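PDB 4U3W: 2-aminomuconate 6-semialdehyde dehydrogenase from Burkholderia cenocepacia, which probably oxidises 2-aminomuconate 6-semialdehyde to 2-aminomuconate with NAD+ as electron acceptor. Local coordinates for residues Cys54-Ala58 with Ala59-Ser63; His228-Ala232 with Ala233-Leu237; His26-Gly30 with Glu31-Ser35; Ser256-Met259 with Lys260-Asp264. All coordinates share one frame; numbering follows the deposited sequence.

Interaction 1 (Cys54-Ala58 with Ala59-Ser63); sequences CEADA and ALVDS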
loop_
_atom_site.group_PDB
_atom_site.type_symbol
_atom_site.label_atom_id
_atom_site.label_comp_id
_atom_site.label_asym_id
_atom_site.label_seq_id
_atom_site.Cartn_x
_atom_site.Cartn_y
_atom_site.Cartn_z
ATOM N N CYS A 54 7.443 37.465 -26.150
ATOM C CA CYS A 54 7.841 36.809 -27.396
ATOM C C CYS A 54 6.861 35.689 -27.768
ATOM O O CYS A 54 6.363 34.955 -26.910
ATOM C CB CYS A 54 9.268 36.239 -27.252
ATOM S SG CYS A 54 10.471 37.556 -27.056
ATOM N N GLU A 55 6.657 35.469 -29.052
ATOM C CA GLU A 55 5.741 34.410 -29.503
ATOM C C GLU A 55 6.478 33.241 -30.158
ATOM O O GLU A 55 7.105 33.427 -31.245
ATOM C CB GLU A 55 4.760 35.008 -30.512
ATOM C CG GLU A 55 3.823 34.005 -31.174
ATOM C CD GLU A 55 2.623 33.642 -30.257
ATOM O OE1 GLU A 55 2.057 34.527 -29.570
ATOM O OE2 GLU A 55 2.300 32.451 -30.198
ATOM N N ALA A 56 6.408 32.038 -29.597
ATOM C CA ALA A 56 7.197 30.921 -30.202
ATOM C C ALA A 56 6.518 30.292 -31.447
ATOM O O ALA A 56 5.352 29.867 -31.382
ATOM C CB ALA A 56 7.455 29.827 -29.161
ATOM N N ASP A 57 7.217 30.247 -32.580
ATOM C CA ASP A 57 6.647 29.579 -33.746
ATOM C C ASP A 57 6.994 28.085 -33.679
ATOM O O ASP A 57 7.723 27.630 -32.771
ATOM C CB ASP A 57 7.143 30.208 -35.069
ATOM C CG ASP A 57 8.662 30.019 -35.319
ATOM O OD1 ASP A 57 9.272 29.050 -34.861
ATOM O OD2 ASP A 57 9.251 30.860 -36.025
ATOM N N ALA A 58 6.499 27.322 -34.649
ATOM C CA ALA A 58 6.651 25.870 -34.606
ATOM C C ALA A 58 8.131 25.385 -34.637
ATOM O O ALA A 58 8.444 24.331 -34.051
ATOM C CB ALA A 58 5.866 25.237 -35.763
ATOM N N ALA A 59 9.017 26.109 -35.322
ATOM C CA ALA A 59 10.448 25.723 -35.338
ATOM C C ALA A 59 11.060 25.914 -33.937
ATOM O O ALA A 59 11.828 25.053 -33.457
ATOM C CB ALA A 59 11.236 26.512 -36.376
ATOM N N LEU A 60 10.697 27.006 -33.268
ATOM C CA LEU A 60 11.193 27.216 -31.890
ATOM C C LEU A 60 10.618 26.201 -30.880
ATOM O O LEU A 60 11.349 25.659 -30.016
ATOM C CB LEU A 60 10.910 28.641 -31.441
ATOM C CG LEU A 60 11.726 29.011 -30.189
ATOM C CD1 LEU A 60 13.219 28.729 -30.497
ATOM C CD2 LEU A 60 11.520 30.454 -29.809
ATOM N N VAL A 61 9.330 25.907 -30.979
ATOM C CA VAL A 61 8.800 24.835 -30.167
ATOM C C VAL A 61 9.576 23.521 -30.383
ATOM O O VAL A 61 9.958 22.837 -29.410
ATOM C CB VAL A 61 7.282 24.630 -30.428
ATOM C CG1 VAL A 61 6.782 23.325 -29.756
ATOM C CG2 VAL A 61 6.490 25.887 -29.955
ATOM N N ASP A 62 9.880 23.185 -31.635
ATOM C CA ASP A 62 10.604 21.946 -31.892
ATOM C C ASP A 62 12.009 21.991 -31.262
ATOM O O ASP A 62 12.496 20.987 -30.757
ATOM C CB ASP A 62 10.688 21.676 -33.419
ATOM C CG ASP A 62 11.717 20.609 -33.763
ATOM O OD1 ASP A 62 11.470 19.426 -33.458
ATOM O OD2 ASP A 62 12.789 20.931 -34.341
ATOM N N SER A 63 12.664 23.148 -31.342
ATOM C CA SER A 63 13.948 23.349 -30.665
ATOM C C SER A 63 13.876 23.014 -29.156
ATOM O O SER A 63 14.789 22.454 -28.607
ATOM C CB SER A 63 14.438 24.789 -30.837
ATOM O OG SER A 63 14.692 25.039 -32.220
#
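The carboxylate of D57 bends back over the start of helix 58-76 and presents OD1 to the backbone of L60. With CG set between the backbone N and the carbonyl carbon (chi1 66°), the short acid folds toward the helix, and L60 N donates to D57 OD1 at 3.0 Å, meeting the oxygen nearly along its C-O bond. A59 N is also 3.0 Å from D57 OD1, while the CB of A59 lies beside the same oxygen. This is an N-cap: the aspartate accepts from an amide of the first turn, and its negative charge would be favoured by the partial positive charge at the helix start. The main chain takes over from there, V61 N donating to D57 O at 3.0 Å and D62 N to A58 O. On the inner side, the small A56 sits just before the cap with its methyl facing two branched side chains, CB lying 4.1 Å from V61 CG2 and 4.2 Å from L60 CD2. V61 suits this buried place through its apolar contacts, with A56 here and with A233 and F236 of helix 233-238; its CG2 also lies near D57 O. D62 turns its carboxylate elsewhere, to H240 and Q66.

Interaction 2 (His228-Ala232 with Ala233-Leu237); sequences HGQNA and AGEFL
E235 reaches back from the first turn of helix 233-238 to the loop before it, and its OE2 accepts from the backbone N of N231 at 2.9 Å. The motif is a type II beta turn, G229 to A232, running into a helix whose N-cap residue is A232. Glutamate has the length for this: CG stands anti to the backbone N (chi1 179°) and the chain stays extended, which carries the carboxylate across to the turn, where N231 N meets OE2 from above the carboxylate plane. The side chains of N231 and E235 lie side by side, and a water is within bonding distance of both N231 OD1 and E235 OE1, though it has more acceptors in reach than protons. The charge of E235 has a second partner in R239, which forms a salt bridge with OE1.

Behind these groups, main-chain bonds fix the turn against the helix. G234 N donates to H228 O at 3.0 Å, and G229 O accepts from both A232 N, which closes the turn, and E235 N, the two arriving from opposite faces of its carbonyl plane. G229 CA and G234 CA come within 4.2 Å, a closeness that the missing side chain of G234 allows. Farther out, H228 ND1 is hydrogen-bonded to E55, and the ring of F236 packs on A58 of helix 58-76. That ring folds back under the cap: while A232 O accepts from F236 N at 3.0 Å, the same oxygen sits 3.1 Å above the ring plane, over its centre.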
loop_
_atom_site.group_PDB
_atom_site.type_symbol
_atom_site.label_atom_id
_atom_site.label_comp_id
_atom_site.label_asym_id
_atom_site.label_seq_id
_atom_site.Cartn_x
_atom_site.Cartn_y
_atom_site.Cartn_z
ATOM N N HIS A 228 0.542 31.876 -27.871
ATOM C CA HIS A 228 -0.872 31.602 -27.844
ATOM C C HIS A 228 -1.164 30.109 -27.929
ATOM O O HIS A 228 -0.258 29.296 -27.806
ATOM C CB HIS A 228 -1.570 32.417 -28.969
ATOM C CG HIS A 228 -1.664 33.864 -28.621
ATOM N ND1 HIS A 228 -0.542 34.666 -28.517
ATOM C CD2 HIS A 228 -2.725 34.648 -28.281
ATOM C CE1 HIS A 228 -0.911 35.895 -28.177
ATOM N NE2 HIS A 228 -2.224 35.905 -28.000
ATOM N N GLY A 229 -2.434 29.752 -28.073
ATOM C CA GLY A 229 -2.850 28.350 -27.966
ATOM C C GLY A 229 -3.167 27.809 -29.355
ATOM O O GLY A 229 -2.306 27.308 -30.047
ATOM N N GLN A 230 -4.419 27.917 -29.773
ATOM C CA GLN A 230 -4.823 27.411 -31.074
ATOM C C GLN A 230 -4.045 28.058 -32.231
ATOM O O GLN A 230 -3.802 29.284 -32.247
ATOM C CB GLN A 230 -6.315 27.640 -31.251
ATOM C CG GLN A 230 -6.858 27.151 -32.582
ATOM C CD GLN A 230 -8.310 27.521 -32.817
ATOM O OE1 GLN A 230 -8.977 27.975 -31.903
ATOM N NE2 GLN A 230 -8.804 27.322 -34.047
ATOM N N ASN A 231 -3.621 27.210 -33.169
ATOM C CA ASN A 231 -2.738 27.567 -34.282
ATOM C C ASN A 231 -1.490 28.363 -33.873
ATOM O O ASN A 231 -0.947 29.217 -34.626
ATOM C CB ASN A 231 -3.469 28.361 -35.387
ATOM C CG ASN A 231 -4.482 27.593 -36.084
ATOM O OD1 ASN A 231 -4.204 26.575 -36.754
ATOM N ND2 ASN A 231 -5.705 28.233 -36.162
ATOM N N ALA A 232 -1.072 28.096 -32.646
ATOM C CA ALA A 232 0.070 28.774 -32.076
ATOM C C ALA A 232 0.892 27.807 -31.196
ATOM O O ALA A 232 0.675 26.585 -31.254
ATOM C CB ALA A 232 -0.389 30.036 -31.259
ATOM N N ALA A 233 1.829 28.343 -30.408
ATOM C CA ALA A 233 2.753 27.535 -29.638
ATOM C C ALA A 233 2.085 26.379 -28.844
ATOM O O ALA A 233 2.616 25.278 -28.831
ATOM C CB ALA A 233 3.575 28.438 -28.710
ATOM N N GLY A 234 0.918 26.604 -28.239
ATOM C CA GLY A 234 0.280 25.526 -27.472
ATOM C C GLY A 234 -0.077 24.315 -28.337
ATOM O O GLY A 234 0.296 23.149 -28.034
ATOM N N GLU A 235 -0.743 24.598 -29.453
ATOM C CA GLU A 235 -1.060 23.546 -30.409
ATOM C C GLU A 235 0.187 22.855 -30.943
ATOM O O GLU A 235 0.220 21.620 -31.063
ATOM C CB GLU A 235 -1.836 24.118 -31.597
ATOM C CG GLU A 235 -2.166 23.064 -32.610
ATOM C CD GLU A 235 -2.964 23.629 -33.766
ATOM O OE1 GLU A 235 -2.574 23.368 -34.919
ATOM O OE2 GLU A 235 -3.930 24.385 -33.539
ATOM N N PHE A 236 1.199 23.637 -31.316
ATOM C CA PHE A 236 2.427 23.041 -31.863
ATOM C C PHE A 236 3.030 22.027 -30.892
ATOM O O PHE A 236 3.546 20.970 -31.282
ATOM C CB PHE A 236 3.450 24.122 -32.157
ATOM C CG PHE A 236 2.931 25.237 -33.053
ATOM C CD1 PHE A 236 1.849 25.030 -33.892
ATOM C CD2 PHE A 236 3.529 26.476 -33.025
ATOM C CE1 PHE A 236 1.351 26.042 -34.686
ATOM C CE2 PHE A 236 3.060 27.518 -33.847
ATOM C CZ PHE A 236 1.952 27.303 -34.685
ATOM N N LEU A 237 2.997 22.384 -29.612
ATOM C CA LEU A 237 3.561 21.528 -28.558
ATOM C C LEU A 237 2.831 20.178 -28.504
ATOM O O LEU A 237 3.449 19.110 -28.437
ATOM C CB LEU A 237 3.480 22.270 -27.212
ATOM C CG LEU A 237 4.021 21.454 -26.033
ATOM C CD1 LEU A 237 5.487 20.937 -26.215
ATOM C CD2 LEU A 237 3.963 22.323 -24.837
HETATM O O HOH W 1 -4.698 24.106 -36.315
HETATM O O HOH W 2 -1.796 25.621 -37.351
#

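Interaction 3 (His26-Gly30 with Glu31-Ser35); sequences HYING and EFVAS
H26 pairs with V33 across a tight beta hairpin and, with E31, has the most surface buried by the contact. The strands are antiparallel and joined by a type I' turn, I28 to E31, in which N29 and G30 both have positive phi, a conformation that asparagine and glycine tolerate well. V33 N donates to H26 O at 3.0 Å; the return bond from H26 N is weak. The imidazole of H26 reaches past the end of strand 31-33 to S35, its NE2 hydrogen-bonded to S35 OG at 3.1 Å close to the ring plane, while ND1 accepts from the backbone N of H226. V33 CG2 packs on H26 CB and on I28 CD1. E31 closes the turn with I28: I28 N donates to E31 O at 2.9 Å, and E31 N to I28 O at 3.3 Å from above the carbonyl plane. E31 CG lies 3.5 Å from I28 O, and a water donates both to that oxygen and to E31 OE2. On the other face, Y27 turns an edge to the ring of F32, edge-to-face with planes 56° apart, Y27 CD1 lying over the centre of F32. Y27 OH bonds to H213. With both ring nitrogens of H26 engaged, the buried imidazole is fixed in rotation, and its polar atoms are satisfied without solvent.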
loop_
_atom_site.group_PDB
_atom_site.type_symbol
_atom_site.label_atom_id
_atom_site.label_comp_id
_atom_site.label_asym_id
_atom_site.label_seq_id
_atom_site.Cartn_x
_atom_site.Cartn_y
_atom_site.Cartn_z
ATOM N N HIS A 26 11.502 33.474 -23.992
ATOM C CA HIS A 26 11.484 32.045 -23.783
ATOM C C HIS A 26 12.725 31.655 -22.988
ATOM O O HIS A 26 13.708 32.403 -22.952
ATOM C CB HIS A 26 11.468 31.254 -25.125
ATOM C CG HIS A 26 10.537 31.839 -26.134
ATOM N ND1 HIS A 26 9.169 31.822 -25.984
ATOM C CD2 HIS A 26 10.801 32.509 -27.300
ATOM C CE1 HIS A 26 8.616 32.484 -27.004
ATOM N NE2 HIS A 26 9.585 32.874 -27.834
ATOM N N TYR A 27 12.697 30.472 -22.393
ATOM C CA TYR A 27 13.888 29.943 -21.714
ATOM C C TYR A 27 14.140 28.569 -22.278
ATOM O O TYR A 27 13.368 27.645 -22.036
ATOM C CB TYR A 27 13.712 29.890 -20.189
ATOM C CG TYR A 27 14.969 29.406 -19.456
ATOM C CD1 TYR A 27 16.064 30.246 -19.300
ATOM C CD2 TYR A 27 15.041 28.127 -18.901
ATOM C CE1 TYR A 27 17.243 29.812 -18.624
ATOM C CE2 TYR A 27 16.255 27.647 -18.223
ATOM C CZ TYR A 27 17.333 28.529 -18.102
ATOM O OH TYR A 27 18.497 28.179 -17.461
ATOM N N ILE A 28 15.196 28.432 -23.094
ATOM C CA ILE A 28 15.401 27.167 -23.796
ATOM C C ILE A 28 16.851 26.697 -23.702
ATOM O O ILE A 28 17.771 27.465 -24.014
ATOM C CB ILE A 28 14.961 27.326 -25.289
ATOM C CG1 ILE A 28 13.451 27.671 -25.377
ATOM C CG2 ILE A 28 15.298 26.101 -26.114
ATOM C CD1 ILE A 28 12.993 27.998 -26.865
ATOM N N ASN A 29 17.058 25.463 -23.252
ATOM C CA ASN A 29 18.409 24.906 -23.152
ATOM C C ASN A 29 19.351 25.810 -22.333
ATOM O O ASN A 29 20.471 26.120 -22.765
ATOM C CB ASN A 29 19.012 24.638 -24.569
ATOM C CG ASN A 29 20.071 23.545 -24.543
ATOM O OD1 ASN A 29 20.087 22.704 -23.628
ATOM N ND2 ASN A 29 20.920 23.501 -25.574
ATOM N N GLY A 30 18.868 26.295 -21.197
ATOM C CA GLY A 30 19.718 27.027 -20.279
ATOM C C GLY A 30 19.942 28.491 -20.593
ATOM O O GLY A 30 20.732 29.139 -19.927
ATOM N N GLU A 31 19.212 29.055 -21.542
ATOM C CA GLU A 31 19.305 30.510 -21.764
ATOM C C GLU A 31 17.982 31.160 -22.185
ATOM O O GLU A 31 17.125 30.516 -22.779
ATOM C CB GLU A 31 20.361 30.819 -22.852
ATOM C CG GLU A 31 20.074 30.157 -24.167
ATOM C CD GLU A 31 21.025 30.591 -25.349
ATOM O OE1 GLU A 31 21.825 31.554 -25.228
ATOM O OE2 GLU A 31 20.951 29.955 -26.418
ATOM N N PHE A 32 17.833 32.452 -21.880
ATOM C CA PHE A 32 16.722 33.227 -22.378
ATOM C C PHE A 32 16.979 33.605 -23.821
ATOM O O PHE A 32 18.128 33.929 -24.190
ATOM C CB PHE A 32 16.507 34.462 -21.518
ATOM C CG PHE A 32 15.940 34.115 -20.128
ATOM C CD1 PHE A 32 14.573 33.943 -19.947
ATOM C CD2 PHE A 32 16.804 33.906 -19.054
ATOM C CE1 PHE A 32 14.035 33.582 -18.651
ATOM C CE2 PHE A 32 16.299 33.557 -17.799
ATOM C CZ PHE A 32 14.916 33.407 -17.584
ATOM N N VAL A 33 15.923 33.502 -24.638
ATOM C CA VAL A 33 16.024 33.723 -26.093
ATOM C C VAL A 33 14.725 34.391 -26.525
ATOM O O VAL A 33 13.657 33.991 -26.060
ATOM C CB VAL A 33 16.283 32.401 -26.914
ATOM C CG1 VAL A 33 17.615 31.752 -26.520
ATOM C CG2 VAL A 33 15.150 31.374 -26.750
ATOM N N ALA A 34 14.817 35.430 -27.357
ATOM C CA ALA A 34 13.631 36.060 -27.940
ATOM C C ALA A 34 13.126 35.250 -29.123
ATOM O O ALA A 34 13.581 34.139 -29.350
ATOM C CB ALA A 34 13.944 37.541 -28.380
ATOM N N SER A 35 12.101 35.739 -29.814
ATOM C CA SER A 35 11.769 35.144 -31.126
ATOM C C SER A 35 11.386 36.295 -32.058
ATOM O O SER A 35 11.523 37.445 -31.673
ATOM C CB SER A 35 10.668 34.087 -30.992
ATOM O OG SER A 35 9.512 34.627 -30.353
HETATM O O HOH W 3 18.745 28.166 -26.365
#

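Interaction 4 (Ser256-Met259 with Lys260-Asp264); sequences STIM and KAVAD
K260 lays the start of its side chain over the carbonyl oxygen of S256, one helical turn earlier, with CG 3.3 Å from S256 O. Both belong to helix 252-261, the crossover helix of a beta-alpha-beta unit whose strands are 245-249 and 268-272. The lysine CG lies anti to its own carbonyl carbon (chi1 -54°), and the extended chain passes S256 O. Its ammonium group finds its partner outside this chain, in a salt bridge with D264 of the second subunit. A long, flexible residue suits this place, since it pairs aliphatic carbons with its own helix and keeps its charge for the neighbour. S256, small enough for a close interface, likewise uses OG to bond A263 O of the second subunit.

Regular helical bonds underlie these side chains: K260 N donates to S256 O at 3.2 Å, A261 N to T257 O at 3.0 Å and V262 N to I258 O. On the side facing the sheet, I258 and V262 meet through CG2 and CG1, 4.2 Å apart. Both are branched and hydrophobic, as suits a helix packed on strands: I246 touches each, F271 adds to I258 and V269 to V262. The small A261 fits against the main chain, its CB 3.4 Å from I258 O. V262 CG1 lies 3.4 Å from I258 O, and its CG2 is 3.6 Å from both I258 O and M259 O.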
loop_
_atom_site.group_PDB
_atom_site.type_symbol
_atom_site.label_atom_id
_atom_site.label_comp_id
_atom_site.label_asym_id
_atom_site.label_seq_id
_atom_site.Cartn_x
_atom_site.Cartn_y
_atom_site.Cartn_z
ATOM N N SER A 256 -10.381 18.247 -25.729
ATOM C CA SER A 256 -10.783 17.375 -26.826
ATOM C C SER A 256 -9.847 17.571 -28.042
ATOM O O SER A 256 -9.409 16.586 -28.658
ATOM C CB SER A 256 -12.268 17.600 -27.209
ATOM O OG SER A 256 -13.123 17.190 -26.127
ATOM N N THR A 257 -9.511 18.826 -28.325
ATOM C CA THR A 257 -8.579 19.175 -29.409
ATOM C C THR A 257 -7.162 18.547 -29.189
ATOM O O THR A 257 -6.564 17.882 -30.079
ATOM C CB THR A 257 -8.494 20.704 -29.524
ATOM O OG1 THR A 257 -9.801 21.223 -29.849
ATOM C CG2 THR A 257 -7.488 21.145 -30.597
ATOM N N ILE A 258 -6.671 18.692 -27.968
ATOM C CA ILE A 258 -5.389 18.128 -27.583
ATOM C C ILE A 258 -5.353 16.597 -27.706
ATOM O O ILE A 258 -4.343 16.009 -28.163
ATOM C CB ILE A 258 -5.042 18.543 -26.113
ATOM C CG1 ILE A 258 -4.882 20.073 -26.012
ATOM C CG2 ILE A 258 -3.769 17.769 -25.650
ATOM C CD1 ILE A 258 -4.562 20.557 -24.590
ATOM N N MET A 259 -6.454 15.957 -27.288
ATOM C CA MET A 259 -6.610 14.500 -27.355
ATOM C C MET A 259 -6.481 13.967 -28.794
ATOM O O MET A 259 -5.867 12.915 -29.028
ATOM C CB MET A 259 -7.959 14.066 -26.756
ATOM C CG MET A 259 -8.062 12.553 -26.563
ATOM S SD MET A 259 -9.327 12.067 -25.299
ATOM C CE MET A 259 -9.128 10.288 -25.236
ATOM N N LYS A 260 -7.075 14.694 -29.743
ATOM C CA LYS A 260 -6.902 14.382 -31.162
ATOM C C LYS A 260 -5.449 14.640 -31.644
ATOM O O LYS A 260 -4.903 13.842 -32.408
ATOM C CB LYS A 260 -7.885 15.204 -32.021
ATOM C CG LYS A 260 -9.342 15.049 -31.587
ATOM C CD LYS A 260 -10.311 15.953 -32.385
ATOM C CE LYS A 260 -11.720 15.857 -31.793
ATOM N NZ LYS A 260 -12.678 16.880 -32.370
ATOM N N ALA A 261 -4.853 15.740 -31.174
ATOM C CA ALA A 261 -3.528 16.197 -31.614
ATOM C C ALA A 261 -2.416 15.196 -31.230
ATOM O O ALA A 261 -1.496 14.963 -32.017
ATOM C CB ALA A 261 -3.228 17.565 -31.028
ATOM N N VAL A 262 -2.524 14.595 -30.040
ATOM C CA VAL A 262 -1.550 13.590 -29.606
ATOM C C VAL A 262 -1.869 12.158 -30.076
ATOM O O VAL A 262 -1.053 11.227 -29.886
ATOM C CB VAL A 262 -1.431 13.544 -28.051
ATOM C CG1 VAL A 262 -1.236 14.951 -27.476
ATOM C CG2 VAL A 262 -2.664 12.860 -27.432
ATOM N N ALA A 263 -3.036 11.965 -30.689
ATOM C CA ALA A 263 -3.489 10.611 -31.040
ATOM C C ALA A 263 -2.490 9.813 -31.916
ATOM O O ALA A 263 -2.232 8.649 -31.644
ATOM C CB ALA A 263 -4.831 10.668 -31.716
ATOM N N ASP A 264 -1.928 10.432 -32.951
ATOM C CA ASP A 264 -1.023 9.686 -33.847
ATOM C C ASP A 264 0.205 9.107 -33.143
ATOM O O ASP A 264 0.693 8.037 -33.519
ATOM C CB ASP A 264 -0.563 10.575 -35.012
ATOM C CG ASP A 264 -1.631 10.741 -36.067
ATOM O OD1 ASP A 264 -2.552 9.896 -36.109
ATOM O OD2 ASP A 264 -1.541 11.705 -36.859
#

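Along the chain the order is interaction 3, 1, 2 and then 4. Interaction 1 lies between two neighbours, its centre about 10 Å from that of interaction 3 and 9 Å from that of interaction 2, and it touches both. H26 packs on L60, linking the hairpin of strands 23-28 and 31-33 to helix 58-76; A56 packs on A233 and A58 on F236, joining the start of that helix to helix 233-238. Interaction 4 touches none of the others, its nearest atoms about 5 Å from those of interaction 2 and about 18 Å from those of interaction 3; T238 of helix 233-238 touches I258 and A261. The series thus leads from the small N-terminal sheet to helix 252-261, which faces a second subunit of the tetramer.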